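Local structure of VIN1 (Oscarella pearsei, 6BFI) at residues T374-V379 with E484-S489; G381-L386 with T450-A455; E411-R416 with E477-A482; R416-A421 with K440-L445. The protein binds actin filaments and may play a role in cell-cell adhesion, as a sponge member of the vinculin/alpha-catenin family. All coordinates share one frame; numbering follows the deposited sequence.

Interaction 1: residues T374-V379 with E484-S489; sequences TDFVNV and ESMGRS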
loop_
_atom_site.group_PDB
_atom_site.type_symbol
_atom_site.label_atom_id
_atom_site.label_comp_id
_atom_site.label_asym_id
_atom_site.label_seq_id
_atom_site.Cartn_x
_atom_site.Cartn_y
_atom_site.Cartn_z
ATOM N N THR A 374 -2.218 -24.983 -4.863
ATOM C CA THR A 374 -3.199 -25.638 -5.720
ATOM C C THR A 374 -3.617 -24.748 -6.885
ATOM O O THR A 374 -3.650 -25.193 -8.038
ATOM C CB THR A 374 -4.425 -26.040 -4.901
ATOM O OG1 THR A 374 -4.029 -26.943 -3.861
ATOM C CG2 THR A 374 -5.460 -26.716 -5.791
ATOM N N ASP A 375 -3.939 -23.484 -6.603
ATOM C CA ASP A 375 -4.589 -22.648 -7.608
ATOM C C ASP A 375 -3.608 -22.038 -8.605
ATOM O O ASP A 375 -3.986 -21.784 -9.754
ATOM C CB ASP A 375 -5.397 -21.548 -6.919
ATOM C CG ASP A 375 -6.447 -22.101 -5.968
ATOM O OD1 ASP A 375 -6.777 -23.304 -6.065
ATOM O OD2 ASP A 375 -6.950 -21.330 -5.123
ATOM N N PHE A 376 -2.360 -21.801 -8.206
ATOM C CA PHE A 376 -1.371 -21.181 -9.077
ATOM C C PHE A 376 -0.404 -22.189 -9.685
ATOM O O PHE A 376 0.665 -21.798 -10.164
ATOM C CB PHE A 376 -0.588 -20.109 -8.315
ATOM C CG PHE A 376 -1.359 -18.848 -8.070
ATOM C CD1 PHE A 376 -2.259 -18.763 -7.019
ATOM C CD2 PHE A 376 -1.174 -17.742 -8.881
ATOM C CE1 PHE A 376 -2.967 -17.595 -6.788
ATOM C CE2 PHE A 376 -1.877 -16.574 -8.657
ATOM C CZ PHE A 376 -2.775 -16.500 -7.610
ATOM N N VAL A 377 -0.755 -23.477 -9.679
ATOM C CA VAL A 377 0.155 -24.486 -10.203
ATOM C C VAL A 377 0.284 -24.401 -11.720
ATOM O O VAL A 377 1.294 -24.847 -12.282
ATOM C CB VAL A 377 -0.301 -25.893 -9.765
ATOM C CG1 VAL A 377 -1.557 -26.315 -10.519
ATOM C CG2 VAL A 377 0.815 -26.904 -9.963
ATOM N N ASN A 378 -0.708 -23.815 -12.401
ATOM C CA ASN A 378 -0.724 -23.772 -13.862
ATOM C C ASN A 378 -1.545 -22.546 -14.276
ATOM O O ASN A 378 -2.706 -22.642 -14.678
ATOM C CB ASN A 378 -1.297 -25.061 -14.449
ATOM C CG ASN A 378 -1.149 -25.135 -15.951
ATOM O OD1 ASN A 378 -0.530 -24.269 -16.566
ATOM N ND2 ASN A 378 -1.706 -26.182 -16.551
ATOM N N VAL A 379 -0.920 -21.371 -14.170
ATOM C CA VAL A 379 -1.638 -20.120 -14.394
ATOM C C VAL A 379 -2.000 -19.953 -15.867
ATOM O O VAL A 379 -3.126 -19.566 -16.200
ATOM C CB VAL A 379 -0.808 -18.931 -13.875
ATOM C CG1 VAL A 379 -1.498 -17.621 -14.201
ATOM C CG2 VAL A 379 -0.584 -19.055 -12.379
ATOM N N GLU A 484 0.542 -13.001 -13.789
ATOM C CA GLU A 484 1.876 -13.310 -13.284
ATOM C C GLU A 484 2.325 -12.299 -12.235
ATOM O O GLU A 484 2.954 -12.673 -11.237
ATOM C CB GLU A 484 2.878 -13.374 -14.436
ATOM C CG GLU A 484 2.899 -14.705 -15.187
ATOM C CD GLU A 484 3.642 -15.805 -14.437
ATOM O OE1 GLU A 484 3.994 -15.605 -13.254
ATOM O OE2 GLU A 484 3.881 -16.875 -15.037
ATOM N N SER A 485 2.020 -11.014 -12.435
ATOM C CA SER A 485 2.376 -10.028 -11.418
ATOM C C SER A 485 1.581 -10.250 -10.135
ATOM O O SER A 485 2.143 -10.201 -9.028
ATOM C CB SER A 485 2.156 -8.615 -11.952
ATOM O OG SER A 485 0.780 -8.369 -12.166
ATOM N N MET A 486 0.273 -10.500 -10.262
ATOM C CA MET A 486 -0.523 -10.843 -9.088
ATOM C C MET A 486 0.040 -12.075 -8.391
ATOM O O MET A 486 0.058 -12.148 -7.155
ATOM C CB MET A 486 -1.981 -11.073 -9.483
ATOM C CG MET A 486 -2.946 -11.056 -8.307
ATOM S SD MET A 486 -4.582 -11.677 -8.733
ATOM C CE MET A 486 -4.234 -13.428 -8.895
ATOM N N GLY A 487 0.519 -13.047 -9.172
ATOM C CA GLY A 487 1.158 -14.211 -8.580
ATOM C C GLY A 487 2.433 -13.864 -7.837
ATOM O O GLY A 487 2.741 -14.463 -6.804
ATOM N N ARG A 488 3.195 -12.895 -8.352
ATOM C CA ARG A 488 4.389 -12.444 -7.642
ATOM C C ARG A 488 4.030 -11.811 -6.305
ATOM O O ARG A 488 4.712 -12.039 -5.298
ATOM C CB ARG A 488 5.183 -11.455 -8.495
ATOM C CG ARG A 488 6.273 -12.086 -9.342
ATOM C CD ARG A 488 7.275 -11.036 -9.799
ATOM N NE ARG A 488 6.622 -9.895 -10.436
ATOM C CZ ARG A 488 6.361 -9.814 -11.737
ATOM N NH1 ARG A 488 6.699 -10.809 -12.545
ATOM N NH2 ARG A 488 5.761 -8.738 -12.230
ATOM N N SER A 489 2.967 -11.003 -6.271
ATOM C CA SER A 489 2.550 -10.416 -5.000
ATOM C C SER A 489 2.091 -11.494 -4.023
ATOM O O SER A 489 2.463 -11.477 -2.837
ATOM C CB SER A 489 1.439 -9.392 -5.231
ATOM O OG SER A 489 1.886 -8.345 -6.073
#
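The contact between F376 and the pair M486-G487 is an apolar packing of a loop residue against a helix. It lies inside a helical bundle of the kind from which vinculin-family proteins are built, joining the connection after helix 344-375 to helix 466-493. F376 is the first residue after helix 344-375 to leave helical backbone angles, on the way to helix 381-390, while M486 and G487 lie on helix 466-493. All three are buried, and the two segments together bury 153 Å². The nearest backbones are those of F376 and G487, whose CA atoms are 7.4 Å apart, so one aromatic ring suffices to span the gap. With CG anti to its own carbonyl carbon (chi1 -74°), F376 sends the ring toward the helix, where CE2 comes to 3.8 Å from G487 CA; glycine offers bare backbone to the ring at this point. M486 starts off across the line of approach rather than along it. Its chain is extended through the first two torsions and then bends at chi3 (72°), which brings the methyl group back to the ring, and the two side chains cross at about a right angle. Outside the segments, L417 and T420 of helix 399-427 touch F376. M486 touches A421 of that helix and L438, E441 and L445 of helix 432-449, and so sits where both helices meet its own. The terminal methyl meets the ring at its edge: CE lies near the ring plane, 3.6 Å from CZ and 3.9 Å from CE2 of F376.

Interaction 2: residues G381-L386 with T450-A455; sequences GPIKAL and TAVVPA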
loop_
_atom_site.group_PDB
_atom_site.type_symbol
_atom_site.label_atom_id
_atom_site.label_comp_id
_atom_site.label_asym_id
_atom_site.label_seq_id
_atom_site.Cartn_x
_atom_site.Cartn_y
_atom_site.Cartn_z
ATOM N N GLY A 381 -2.030 -22.329 -18.370
ATOM C CA GLY A 381 -2.571 -23.487 -19.045
ATOM C C GLY A 381 -3.958 -23.290 -19.634
ATOM O O GLY A 381 -4.168 -23.450 -20.842
ATOM N N PRO A 382 -4.940 -22.954 -18.787
ATOM C CA PRO A 382 -6.324 -22.860 -19.287
ATOM C C PRO A 382 -6.529 -21.828 -20.385
ATOM O O PRO A 382 -7.294 -22.087 -21.324
ATOM C CB PRO A 382 -7.121 -22.513 -18.022
ATOM C CG PRO A 382 -6.314 -23.087 -16.910
ATOM C CD PRO A 382 -4.883 -22.878 -17.317
ATOM N N ILE A 383 -5.878 -20.664 -20.302
ATOM C CA ILE A 383 -6.072 -19.664 -21.349
ATOM C C ILE A 383 -5.397 -20.108 -22.642
ATOM O O ILE A 383 -5.861 -19.770 -23.740
ATOM C CB ILE A 383 -5.574 -18.277 -20.893
ATOM C CG1 ILE A 383 -6.063 -17.197 -21.864
ATOM C CG2 ILE A 383 -4.059 -18.242 -20.802
ATOM C CD1 ILE A 383 -5.623 -15.793 -21.499
ATOM N N LYS A 384 -4.306 -20.872 -22.541
ATOM C CA LYS A 384 -3.699 -21.443 -23.737
ATOM C C LYS A 384 -4.618 -22.478 -24.369
ATOM O O LYS A 384 -4.755 -22.530 -25.597
ATOM C CB LYS A 384 -2.343 -22.061 -23.395
ATOM C CG LYS A 384 -1.616 -22.650 -24.589
ATOM C CD LYS A 384 -1.361 -21.589 -25.645
ATOM C CE LYS A 384 -0.619 -22.164 -26.838
ATOM N NZ LYS A 384 -0.392 -21.135 -27.890
ATOM N N ALA A 385 -5.264 -23.304 -23.541
ATOM C CA ALA A 385 -6.243 -24.255 -24.056
ATOM C C ALA A 385 -7.418 -23.542 -24.715
ATOM O O ALA A 385 -7.964 -24.034 -25.710
ATOM C CB ALA A 385 -6.730 -25.166 -22.929
ATOM N N LEU A 386 -7.814 -22.382 -24.183
ATOM C CA LEU A 386 -8.884 -21.613 -24.812
ATOM C C LEU A 386 -8.441 -21.045 -26.155
ATOM O O LEU A 386 -9.193 -21.102 -27.136
ATOM C CB LEU A 386 -9.347 -20.493 -23.883
ATOM C CG LEU A 386 -10.383 -19.533 -24.476
ATOM C CD1 LEU A 386 -11.697 -20.248 -24.758
ATOM C CD2 LEU A 386 -10.603 -18.347 -23.557
ATOM N N THR A 450 -12.554 -10.213 -18.389
ATOM C CA THR A 450 -13.817 -10.048 -19.108
ATOM C C THR A 450 -13.632 -9.979 -20.624
ATOM O O THR A 450 -14.595 -10.216 -21.363
ATOM C CB THR A 450 -14.556 -8.791 -18.641
ATOM O OG1 THR A 450 -13.859 -7.621 -19.091
ATOM C CG2 THR A 450 -14.672 -8.767 -17.123
ATOM N N ALA A 451 -12.430 -9.672 -21.107
ATOM C CA ALA A 451 -12.193 -9.481 -22.532
ATOM C C ALA A 451 -11.576 -10.694 -23.216
ATOM O O ALA A 451 -11.400 -10.674 -24.438
ATOM C CB ALA A 451 -11.295 -8.260 -22.756
ATOM N N VAL A 452 -11.252 -11.748 -22.468
ATOM C CA VAL A 452 -10.544 -12.885 -23.048
ATOM C C VAL A 452 -11.484 -13.745 -23.888
ATOM O O VAL A 452 -11.177 -14.086 -25.036
ATOM C CB VAL A 452 -9.861 -13.702 -21.936
ATOM C CG1 VAL A 452 -9.417 -15.056 -22.457
ATOM C CG2 VAL A 452 -8.676 -12.929 -21.376
ATOM N N VAL A 453 -12.641 -14.112 -23.329
ATOM C CA VAL A 453 -13.581 -14.955 -24.077
ATOM C C VAL A 453 -14.120 -14.259 -25.314
ATOM O O VAL A 453 -14.215 -14.911 -26.367
ATOM C CB VAL A 453 -14.689 -15.467 -23.137
ATOM C CG1 VAL A 453 -15.754 -16.209 -23.928
ATOM C CG2 VAL A 453 -14.095 -16.373 -22.061
ATOM N N PRO A 454 -14.502 -12.972 -25.288
ATOM C CA PRO A 454 -14.982 -12.346 -26.533
ATOM C C PRO A 454 -13.971 -12.374 -27.666
ATOM O O PRO A 454 -14.345 -12.658 -28.813
ATOM C CB PRO A 454 -15.306 -10.913 -26.093
ATOM C CG PRO A 454 -15.659 -11.046 -24.663
ATOM C CD PRO A 454 -14.730 -12.093 -24.125
ATOM N N ALA A 455 -12.696 -12.094 -27.384
ATOM C CA ALA A 455 -11.687 -12.092 -28.442
ATOM C C ALA A 455 -11.499 -13.488 -29.022
ATOM O O ALA A 455 -11.497 -13.675 -30.248
ATOM C CB ALA A 455 -10.366 -11.545 -27.903
#
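V452 CG1 is received between two side chains one helical turn apart, I383 and L386, and this is where the packing is tight. L386 CD2 approaches V452 CG1 to 3.7 Å, and I383 CD1 reaches the same methyl at 4.0 Å. I383 crosses V452 at about a right angle; with CG1 anti to the backbone N (chi1 -167°) and the second torsion fully extended, its chain reaches both valine methyls, and CD1 of I383 also lies 4.2 Å from V452 CG2. I383, L386 and V452 are all buried. In the fold, the contact joins two short helices of a vinculin-family helical bundle, 381-390 and 452-460, the latter following helix 432-449 in the chain. F410 of helix 399-427 touches both I383 and V452, and V475 of helix 466-493 lies against V452, so two longer helices cover I383 and V452. Packing slackens at V453, which is partly exposed and meets L386 only through CG2, 4.3 Å from CD2 of L386. On the solvent side of helix 381-390, K384 is exposed and forms a salt bridge with E387 of its own helix.

Interaction 3: residues E411-R416 with E477-A482; sequences EAHTAR and EKWLEA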
loop_
_atom_site.group_PDB
_atom_site.type_symbol
_atom_site.label_atom_id
_atom_site.label_comp_id
_atom_site.label_asym_id
_atom_site.label_seq_id
_atom_site.Cartn_x
_atom_site.Cartn_y
_atom_site.Cartn_z
ATOM N N GLU A 411 -12.832 -19.261 -17.249
ATOM C CA GLU A 411 -13.521 -18.340 -16.348
ATOM C C GLU A 411 -13.401 -18.796 -14.898
ATOM O O GLU A 411 -13.073 -17.999 -14.008
ATOM C CB GLU A 411 -14.989 -18.205 -16.758
ATOM C CG GLU A 411 -15.196 -17.459 -18.069
ATOM C CD GLU A 411 -15.175 -15.949 -17.900
ATOM O OE1 GLU A 411 -16.233 -15.317 -18.098
ATOM O OE2 GLU A 411 -14.107 -15.392 -17.564
ATOM N N ALA A 412 -13.648 -20.086 -14.645
ATOM C CA ALA A 412 -13.507 -20.601 -13.285
ATOM C C ALA A 412 -12.063 -20.525 -12.806
ATOM O O ALA A 412 -11.810 -20.282 -11.618
ATOM C CB ALA A 412 -14.021 -22.039 -13.209
ATOM N N HIS A 413 -11.102 -20.708 -13.716
ATOM C CA HIS A 413 -9.694 -20.636 -13.340
ATOM C C HIS A 413 -9.323 -19.237 -12.854
ATOM O O HIS A 413 -8.859 -19.059 -11.721
ATOM C CB HIS A 413 -8.821 -21.053 -14.524
ATOM C CG HIS A 413 -7.351 -20.953 -14.259
ATOM N ND1 HIS A 413 -6.708 -21.724 -13.315
ATOM C CD2 HIS A 413 -6.397 -20.173 -14.821
ATOM C CE1 HIS A 413 -5.422 -21.423 -13.306
ATOM N NE2 HIS A 413 -5.206 -20.484 -14.210
ATOM N N THR A 414 -9.528 -18.225 -13.700
ATOM C CA THR A 414 -9.157 -16.867 -13.311
ATOM C C THR A 414 -9.977 -16.372 -12.124
ATOM O O THR A 414 -9.446 -15.649 -11.266
ATOM C CB THR A 414 -9.297 -15.915 -14.503
ATOM O OG1 THR A 414 -8.951 -14.585 -14.099
ATOM C CG2 THR A 414 -10.720 -15.923 -15.052
ATOM N N ALA A 415 -11.251 -16.762 -12.037
ATOM C CA ALA A 415 -12.028 -16.439 -10.845
ATOM C C ALA A 415 -11.380 -17.031 -9.599
ATOM O O ALA A 415 -11.325 -16.379 -8.547
ATOM C CB ALA A 415 -13.464 -16.940 -10.993
ATOM N N ARG A 416 -10.867 -18.261 -9.702
ATOM C CA ARG A 416 -10.209 -18.883 -8.558
ATOM C C ARG A 416 -8.919 -18.155 -8.198
ATOM O O ARG A 416 -8.609 -17.983 -7.011
ATOM C CB ARG A 416 -9.931 -20.356 -8.850
ATOM C CG ARG A 416 -9.327 -21.112 -7.683
ATOM C CD ARG A 416 -10.285 -21.169 -6.504
ATOM N NE ARG A 416 -9.830 -22.116 -5.494
ATOM C CZ ARG A 416 -10.569 -22.536 -4.473
ATOM N NH1 ARG A 416 -11.810 -22.093 -4.321
ATOM N NH2 ARG A 416 -10.071 -23.407 -3.608
ATOM N N GLU A 477 -1.588 -12.049 -23.758
ATOM C CA GLU A 477 -0.383 -11.603 -23.069
ATOM C C GLU A 477 -0.693 -10.571 -21.990
ATOM O O GLU A 477 0.028 -10.493 -20.988
ATOM C CB GLU A 477 0.623 -11.048 -24.076
ATOM C CG GLU A 477 1.116 -12.091 -25.065
ATOM C CD GLU A 477 1.979 -11.498 -26.161
ATOM O OE1 GLU A 477 3.180 -11.836 -26.229
ATOM O OE2 GLU A 477 1.453 -10.686 -26.952
ATOM N N LYS A 478 -1.749 -9.772 -22.167
ATOM C CA LYS A 478 -2.164 -8.884 -21.085
ATOM C C LYS A 478 -2.662 -9.678 -19.885
ATOM O O LYS A 478 -2.301 -9.375 -18.737
ATOM C CB LYS A 478 -3.242 -7.916 -21.573
ATOM C CG LYS A 478 -2.733 -6.888 -22.563
ATOM C CD LYS A 478 -1.613 -6.068 -21.949
ATOM C CE LYS A 478 -0.813 -5.345 -23.016
ATOM N NZ LYS A 478 0.311 -4.569 -22.426
ATOM N N TRP A 479 -3.482 -10.704 -20.132
ATOM C CA TRP A 479 -3.955 -11.541 -19.036
ATOM C C TRP A 479 -2.794 -12.247 -18.346
ATOM O O TRP A 479 -2.750 -12.323 -17.113
ATOM C CB TRP A 479 -4.976 -12.558 -19.542
ATOM C CG TRP A 479 -5.622 -13.351 -18.434
ATOM C CD1 TRP A 479 -6.833 -13.109 -17.851
ATOM C CD2 TRP A 479 -5.082 -14.503 -17.769
ATOM N NE1 TRP A 479 -7.081 -14.040 -16.869
ATOM C CE2 TRP A 479 -6.022 -14.906 -16.800
ATOM C CE3 TRP A 479 -3.898 -15.233 -17.902
ATOM C CZ2 TRP A 479 -5.814 -16.005 -15.971
ATOM C CZ3 TRP A 479 -3.692 -16.321 -17.076
ATOM C CH2 TRP A 479 -4.645 -16.697 -16.122
ATOM N N LEU A 480 -1.842 -12.768 -19.125
ATOM C CA LEU A 480 -0.695 -13.449 -18.531
ATOM C C LEU A 480 0.165 -12.486 -17.723
ATOM O O LEU A 480 0.708 -12.857 -16.677
ATOM C CB LEU A 480 0.139 -14.129 -19.617
ATOM C CG LEU A 480 -0.448 -15.397 -20.238
ATOM C CD1 LEU A 480 0.474 -15.951 -21.321
ATOM C CD2 LEU A 480 -0.712 -16.442 -19.166
ATOM N N GLU A 481 0.304 -11.245 -18.194
ATOM C CA GLU A 481 1.081 -10.261 -17.447
ATOM C C GLU A 481 0.421 -9.942 -16.110
ATOM O O GLU A 481 1.064 -10.018 -15.053
ATOM C CB GLU A 481 1.260 -8.992 -18.282
ATOM C CG GLU A 481 1.833 -7.819 -17.501
ATOM C CD GLU A 481 0.857 -6.662 -17.385
ATOM O OE1 GLU A 481 0.112 -6.408 -18.356
ATOM O OE2 GLU A 481 0.834 -6.009 -16.319
ATOM N N ALA A 482 -0.869 -9.593 -16.137
ATOM C CA ALA A 482 -1.566 -9.274 -14.894
ATOM C C ALA A 482 -1.558 -10.459 -13.937
ATOM O O ALA A 482 -1.301 -10.297 -12.736
ATOM C CB ALA A 482 -2.999 -8.838 -15.194
#
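W479 reaches from helix 466-493 to helix 399-427, where its indole meets T414 with its edge and H413 with CH2. The nearest CA atoms, those of T414 and W479, are 9.4 Å apart, a separation bridged by the long aromatic side chain. T414 comes at the edge of the indole: CB lies in the ring plane, 3.7 Å from NE1 and 3.8 Å from CZ2 of W479. The threonine rotamer matters here. OG1 takes the position anti to the backbone N (chi1 179°), leaving CG2 between N and the carbonyl carbon, and OG1 thereby comes to 3.4 Å from W479 NE1. H413 likewise holds CG opposite its backbone N (chi1 177°), which sends the imidazole to the end of the indole; its CD2 is 4.1 Å from W479 CH2, which sits near the imidazole plane, and the two side chains cross at a slant. F410 also meets the indole, with ring planes at about 55°. H413 NE2 hydrogen-bonds to the carbonyl O of V379. The chemistry implies a mixed contact: the N-H edge of the indole faces the threonine, and both polar atoms find the S449 hydroxyl, T414 OG1 by a hydrogen bond and W479 NE1 by a weak one, while the carbon part of the ring packs on T414 CB and H413.

Interaction 4: residues R416-A421 with K440-L445; sequences RLADTA and KEAAKL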
loop_
_atom_site.group_PDB
_atom_site.type_symbol
_atom_site.label_atom_id
_atom_site.label_comp_id
_atom_site.label_asym_id
_atom_site.label_seq_id
_atom_site.Cartn_x
_atom_site.Cartn_y
_atom_site.Cartn_z
ATOM N N ARG A 416 -10.867 -18.261 -9.702
ATOM C CA ARG A 416 -10.209 -18.883 -8.558
ATOM C C ARG A 416 -8.919 -18.155 -8.198
ATOM O O ARG A 416 -8.609 -17.983 -7.011
ATOM C CB ARG A 416 -9.931 -20.356 -8.850
ATOM C CG ARG A 416 -9.327 -21.112 -7.683
ATOM C CD ARG A 416 -10.285 -21.169 -6.504
ATOM N NE ARG A 416 -9.830 -22.116 -5.494
ATOM C CZ ARG A 416 -10.569 -22.536 -4.473
ATOM N NH1 ARG A 416 -11.810 -22.093 -4.321
ATOM N NH2 ARG A 416 -10.071 -23.407 -3.608
ATOM N N LEU A 417 -8.150 -17.728 -9.205
ATOM C CA LEU A 417 -6.942 -16.953 -8.930
ATOM C C LEU A 417 -7.272 -15.684 -8.155
ATOM O O LEU A 417 -6.626 -15.371 -7.146
ATOM C CB LEU A 417 -6.222 -16.606 -10.232
ATOM C CG LEU A 417 -5.612 -17.757 -11.029
ATOM C CD1 LEU A 417 -4.876 -17.212 -12.245
ATOM C CD2 LEU A 417 -4.685 -18.590 -10.153
ATOM N N ALA A 418 -8.284 -14.940 -8.611
ATOM C CA ALA A 418 -8.626 -13.690 -7.935
ATOM C C ALA A 418 -9.161 -13.944 -6.529
ATOM O O ALA A 418 -8.857 -13.186 -5.598
ATOM C CB ALA A 418 -9.637 -12.903 -8.768
ATOM N N ASP A 419 -9.955 -15.006 -6.355
ATOM C CA ASP A 419 -10.448 -15.348 -5.023
ATOM C C ASP A 419 -9.299 -15.674 -4.079
ATOM O O ASP A 419 -9.278 -15.214 -2.931
ATOM C CB ASP A 419 -11.423 -16.523 -5.105
ATOM C CG ASP A 419 -12.798 -16.107 -5.588
ATOM O OD1 ASP A 419 -12.914 -15.018 -6.189
ATOM O OD2 ASP A 419 -13.763 -16.870 -5.367
ATOM N N THR A 420 -8.331 -16.464 -4.547
ATOM C CA THR A 420 -7.185 -16.802 -3.709
ATOM C C THR A 420 -6.375 -15.561 -3.358
ATOM O O THR A 420 -5.938 -15.400 -2.210
ATOM C CB THR A 420 -6.315 -17.843 -4.413
ATOM O OG1 THR A 420 -7.011 -19.095 -4.444
ATOM C CG2 THR A 420 -4.991 -18.026 -3.683
ATOM N N ALA A 421 -6.173 -14.665 -4.328
ATOM C CA ALA A 421 -5.514 -13.399 -4.021
ATOM C C ALA A 421 -6.271 -12.635 -2.941
ATOM O O ALA A 421 -5.658 -12.042 -2.044
ATOM C CB ALA A 421 -5.380 -12.554 -5.288
ATOM N N LYS A 440 -5.947 -4.552 -5.749
ATOM C CA LYS A 440 -5.977 -3.821 -7.011
ATOM C C LYS A 440 -5.589 -4.726 -8.174
ATOM O O LYS A 440 -6.257 -4.744 -9.216
ATOM C CB LYS A 440 -5.051 -2.605 -6.937
ATOM C CG LYS A 440 -5.237 -1.609 -8.072
ATOM C CD LYS A 440 -4.444 -0.330 -7.833
ATOM C CE LYS A 440 -2.962 -0.519 -8.124
ATOM N NZ LYS A 440 -2.698 -0.675 -9.583
ATOM N N GLU A 441 -4.513 -5.501 -8.008
ATOM C CA GLU A 441 -4.090 -6.404 -9.075
ATOM C C GLU A 441 -5.132 -7.483 -9.346
ATOM O O GLU A 441 -5.290 -7.924 -10.493
ATOM C CB GLU A 441 -2.741 -7.029 -8.725
ATOM C CG GLU A 441 -1.642 -6.003 -8.510
ATOM C CD GLU A 441 -0.286 -6.632 -8.266
ATOM O OE1 GLU A 441 0.734 -5.943 -8.480
ATOM O OE2 GLU A 441 -0.242 -7.813 -7.864
ATOM N N ALA A 442 -5.858 -7.914 -8.312
ATOM C CA ALA A 442 -6.931 -8.881 -8.516
ATOM C C ALA A 442 -8.078 -8.268 -9.313
ATOM O O ALA A 442 -8.587 -8.882 -10.261
ATOM C CB ALA A 442 -7.426 -9.407 -7.168
ATOM N N ALA A 443 -8.505 -7.058 -8.937
ATOM C CA ALA A 443 -9.580 -6.393 -9.670
ATOM C C ALA A 443 -9.190 -6.160 -11.125
ATOM O O ALA A 443 -10.022 -6.302 -12.033
ATOM C CB ALA A 443 -9.945 -5.074 -8.990
ATOM N N LYS A 444 -7.924 -5.809 -11.365
ATOM C CA LYS A 444 -7.436 -5.698 -12.735
ATOM C C LYS A 444 -7.503 -7.040 -13.454
ATOM O O LYS A 444 -7.894 -7.105 -14.626
ATOM C CB LYS A 444 -6.008 -5.152 -12.739
ATOM C CG LYS A 444 -5.209 -5.527 -13.975
ATOM C CD LYS A 444 -3.966 -4.668 -14.133
ATOM C CE LYS A 444 -3.153 -5.115 -15.338
ATOM N NZ LYS A 444 -2.091 -4.139 -15.705
ATOM N N LEU A 445 -7.139 -8.124 -12.762
ATOM C CA LEU A 445 -7.177 -9.440 -13.395
ATOM C C LEU A 445 -8.594 -9.818 -13.810
ATOM O O LEU A 445 -8.808 -10.324 -14.919
ATOM C CB LEU A 445 -6.594 -10.496 -12.459
ATOM C CG LEU A 445 -6.512 -11.905 -13.052
ATOM C CD1 LEU A 445 -5.645 -11.907 -14.298
ATOM C CD2 LEU A 445 -5.983 -12.900 -12.024
#
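A442, L445 and A418 carry this contact, with 46, 44 and 41 Å² covered, and they define a close antiparallel packing of two consecutive helices. Helix 416-421 and helix 440-445 run with their directions 166° apart and approach to 9.3 Å between axes. They belong to helices 399-427 and 432-449, which are linked by a short connection, so the pair is an alpha-hairpin within the bundle. A442 is the point of nearest backbone approach: its CA is 5.1 Å from that of A418, a separation open only to small side chains. The A442 methyl points at the partner helix and settles between two alanines a turn apart, with its CB 4.2 Å from A421 CB and 4.4 Å from A418 CB. It also lies 4.3 Å from the carbonyl O of A418, so part of what it meets is the helix backbone itself. L445, a turn further along the same face, works at greater reach. Its CG is anti to the backbone N (chi1 -177°), and the CD2 branch extends to 4.1 Å from L417 CB, touching the root of that leucine. Beside the apolar seam, D419 OD1 forms a salt bridge with R446 NH2, a charged tie between the same two helices. Helix 466-493 covers one side of the hairpin, with M486 touching both A421 and L445 and with W479 against L445, while L417 is met by F376 and V379 from the loop that follows helix 344-375.

Interactions 1, 3 and 4 form one continuous patch, their centres 8 to 10 Å apart, and interaction 2, between the two short helices, adjoins it on the side of interaction 3, its centre about 8 Å from that of interaction 3 but about 16 Å from the others. Interactions 1 and 3 share helix 466-493, and D375 OD2 joins them by a salt bridge to R416 NE (3.0 Å). R416 also belongs to the segment of interaction 4, which is tied to interaction 1 by S489 OG and E441 OE2 at 2.8 Å. Interactions 2 and 3 meet through packing, with P382 CG 3.6 Å from H413 CG. Along the chain, interactions 2, 3 and 4 all lie within the loop closed by interaction 1.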